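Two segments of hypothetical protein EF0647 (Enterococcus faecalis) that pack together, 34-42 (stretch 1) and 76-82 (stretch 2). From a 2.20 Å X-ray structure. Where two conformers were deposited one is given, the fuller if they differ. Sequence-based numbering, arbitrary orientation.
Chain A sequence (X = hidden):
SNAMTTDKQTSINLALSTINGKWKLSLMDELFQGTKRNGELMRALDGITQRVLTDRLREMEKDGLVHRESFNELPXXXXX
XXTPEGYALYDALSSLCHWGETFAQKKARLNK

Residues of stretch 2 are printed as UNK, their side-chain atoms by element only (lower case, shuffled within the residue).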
# COMPACT_ATOMS: atom_id res chain seq x y z
N GLY A 34 -12.88 14.50 -9.42
CA GLY A 34 -13.65 14.68 -10.65
C GLY A 34 -12.84 14.85 -11.93
O GLY A 34 -11.63 15.12 -11.88
N THR A 35 -13.53 14.72 -13.06
CA THR A 35 -12.93 14.91 -14.39
C THR A 35 -12.14 16.22 -14.50
O THR A 35 -12.54 17.24 -13.96
CB THR A 35 -14.01 14.82 -15.48
OG1 THR A 35 -13.38 14.73 -16.76
CG2 THR A 35 -14.98 16.05 -15.45
N LYS A 36 -10.99 16.17 -15.17
CA LYS A 36 -10.11 17.33 -15.23
C LYS A 36 -9.54 17.54 -16.62
O LYS A 36 -9.25 16.58 -17.34
CB LYS A 36 -8.93 17.20 -14.25
CG LYS A 36 -9.26 17.26 -12.77
CD LYS A 36 -9.54 18.68 -12.28
CE LYS A 36 -10.04 18.66 -10.84
NZ LYS A 36 -11.12 17.66 -10.61
N ARG A 37 -9.38 18.81 -16.99
CA ARG A 37 -8.70 19.18 -18.22
C ARG A 37 -7.25 19.52 -17.89
O ARG A 37 -6.92 19.80 -16.73
CB ARG A 37 -9.39 20.37 -18.92
CG ARG A 37 -10.93 20.34 -18.89
CD ARG A 37 -11.59 20.95 -20.14
NE ARG A 37 -11.36 22.39 -20.29
CZ ARG A 37 -10.90 22.98 -21.40
NH1 ARG A 37 -10.73 24.29 -21.45
NH2 ARG A 37 -10.63 22.25 -22.48
N ASN A 38 -6.40 19.47 -18.91
CA ASN A 38 -4.98 19.74 -18.76
C ASN A 38 -4.67 21.04 -18.00
O ASN A 38 -3.86 21.05 -17.06
CB ASN A 38 -4.35 19.72 -20.16
CG ASN A 38 -2.88 20.00 -20.13
OD1 ASN A 38 -2.45 21.16 -20.14
ND2 ASN A 38 -2.09 18.93 -20.13
N GLY A 39 -5.34 22.12 -18.38
CA GLY A 39 -5.14 23.43 -17.76
C GLY A 39 -5.49 23.48 -16.29
O GLY A 39 -4.78 24.12 -15.51
N GLU A 40 -6.58 22.81 -15.90
CA GLU A 40 -6.93 22.66 -14.48
C GLU A 40 -5.82 22.00 -13.66
O GLU A 40 -5.51 22.45 -12.56
CB GLU A 40 -8.23 21.87 -14.33
CG GLU A 40 -9.32 22.29 -15.30
CD GLU A 40 -10.66 21.73 -14.95
OE1 GLU A 40 -11.07 20.71 -15.56
OE2 GLU A 40 -11.31 22.30 -14.06
N LEU A 41 -5.25 20.93 -14.21
CA LEU A 41 -4.13 20.21 -13.58
C LEU A 41 -2.87 21.07 -13.53
O LEU A 41 -2.15 21.04 -12.53
CB LEU A 41 -3.85 18.90 -14.31
CG LEU A 41 -5.00 17.90 -14.39
CD1 LEU A 41 -4.69 16.78 -15.36
CD2 LEU A 41 -5.33 17.36 -12.99
N MSE A 42 -2.61 21.81 -14.61
CA MSE A 42 -1.52 22.78 -14.66
C MSE A 42 -1.64 23.80 -13.53
O MSE A 42 -0.65 24.12 -12.88
CB MSE A 42 -1.48 23.50 -16.01
CG MSE A 42 -0.87 22.69 -17.15
SE MSE A 42 1.01 22.19 -16.85
CE MSE A 42 1.87 23.97 -16.78
N UNK A 76 -11.66 20.93 -29.93
CA UNK A 76 -11.74 19.69 -29.16
C UNK A 76 -11.39 19.90 -27.68
O UNK A 76 -10.62 20.78 -27.33
c UNK A 76 -10.59 19.30 -31.19
c UNK A 76 -10.71 18.78 -29.84
c UNK A 76 -10.74 20.79 -31.06
N UNK A 77 -11.99 19.08 -26.84
CA UNK A 77 -11.80 19.17 -25.41
C UNK A 77 -11.40 17.77 -24.94
O UNK A 77 -11.99 16.78 -25.37
c UNK A 77 -14.44 20.22 -22.74
n UNK A 77 -15.59 19.48 -23.27
c UNK A 77 -13.11 19.67 -23.24
c UNK A 77 -13.09 19.67 -24.76
n UNK A 77 -15.94 18.28 -21.33
c UNK A 77 -16.28 18.58 -22.58
n UNK A 77 -17.32 17.97 -23.15
N UNK A 78 -10.37 17.70 -24.10
CA UNK A 78 -9.83 16.42 -23.62
C UNK A 78 -10.02 16.32 -22.11
O UNK A 78 -9.54 17.18 -21.37
c UNK A 78 -8.33 16.26 -24.00
c UNK A 78 -8.14 16.37 -25.52
c UNK A 78 -7.77 14.91 -23.49
N UNK A 79 -10.74 15.28 -21.69
CA UNK A 79 -11.04 14.99 -20.27
C UNK A 79 -10.16 13.85 -19.73
O UNK A 79 -10.02 12.80 -20.37
c UNK A 79 -12.51 14.57 -20.09
o UNK A 79 -15.02 14.03 -18.90
c UNK A 79 -14.91 15.19 -19.39
o UNK A 79 -15.91 15.95 -19.51
c UNK A 79 -13.52 15.71 -19.84
N UNK A 80 -9.60 14.06 -18.54
CA UNK A 80 -8.93 12.99 -17.80
C UNK A 80 -9.74 12.55 -16.58
O UNK A 80 -10.25 13.37 -15.82
c UNK A 80 -5.06 13.04 -20.23
c UNK A 80 -6.62 13.75 -18.54
c UNK A 80 -6.47 15.07 -18.99
o UNK A 80 -4.06 14.58 -21.72
c UNK A 80 -5.91 12.75 -19.18
c UNK A 80 -5.63 15.36 -20.06
c UNK A 80 -7.54 13.42 -17.38
c UNK A 80 -4.93 14.33 -20.68
N UNK A 81 -9.86 11.24 -16.40
CA UNK A 81 -10.53 10.65 -15.25
C UNK A 81 -9.74 9.44 -14.74
O UNK A 81 -8.81 8.97 -15.43
o UNK A 81 -11.92 9.54 -16.88
c UNK A 81 -11.95 10.17 -15.61
c UNK A 81 -12.94 11.33 -15.65
N UNK A 82 -10.08 8.95 -13.54
CA UNK A 82 -9.57 7.67 -13.07
C UNK A 82 -10.39 6.54 -13.68
O UNK A 82 -11.61 6.64 -13.80
c UNK A 82 -7.24 8.30 -10.92
c UNK A 82 -8.74 8.46 -10.64
c UNK A 82 -9.03 8.18 -9.15
c UNK A 82 -9.62 7.57 -11.53
O HOH W 1 -7.41 18.86 -21.58
O HOH W 2 -2.28 16.65 -21.39

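Position 76 carries three side-chain carbons that close a ring onto its own backbone N, and they touch nothing on stretch 1; this can only be proline. Pro76 precedes the strand; lacking an amide hydrogen, it suits a place outside the ladder of backbone hydrogen bonds.

At position 77 three carbons lead to a nitrogen and then to a carbon bearing two more nitrogens, a guanidinium. One of the side-chain carbons lies 3.7 Å from NH2 of Arg37. The residue is arginine, and the carbon is CG of Arg77; the aliphatic part thus supports the contact, while the charged end reaches along its own strand.

Position 78 has one carbon carrying two others, and this side chain stays out of contact with stretch 1. The beta-branched pattern is that of valine, a residue well suited to extended backbone. The backbone O of Val78 does the work instead, accepting a hydrogen bond from water 1 (2.7 Å from Val78 O), which in turn accepts one from Asn38 N at 2.9 Å.

Position 79 shows three carbons, the last carrying two oxygens, one of which meets the hydroxyl of Thr35. A carboxylate on a chain of this length is glutamate. OE1 of Glu79 accepts a hydrogen bond from Thr35 OG1 at 2.8 Å; the other oxygen, OE2, forms a salt bridge with Arg77 NH1 at 3.0 Å. Arg77 and Glu79 stand two apart in the strand, so their side chains lie on the same side and the salt bridge between them can form.

Position 80 has one carbon followed by a six-carbon ring bearing an oxygen. Lys36 O and Asn38 N lie at the edge of the ring, and Leu41 CD1 approaches one of its carbons. This is tyrosine, and the carbon is Tyr80 CD2, 4.4 Å from Leu41 CD1. The ring supplies apolar surface for this buried place, while its hydroxyl ends at water 2, 2.7 Å from Tyr80 OH; that water also has a weak hydrogen bond with Asn38 ND2 at 2.6 Å.

Position 81 has one carbon carrying an oxygen and a carbon, the latter 3.6 Å from Thr35 OG1: threonine. That carbon is the methyl CG2 of Thr81, and the beta branching favours the strand.

Position 82 has four carbons, forked at the second, none touching stretch 1, which identifies leucine. Leu82 is buried, so its apolar side chain is accommodated elsewhere in the structure.

The contact turns on a single antiparallel bridge. Lys36 N donates to Tyr80 O at 3.0 Å, and Tyr80 N donates to Lys36 O at 2.8 Å, fixing the register. Around this pair, the Thr35–Glu79 hydrogen bond secures one flank, while Tyr80 packs against Leu41 and the waters link the strand to the start of the helix at Asn38.

Stretch 2, residues 76-82: PRVEYTL
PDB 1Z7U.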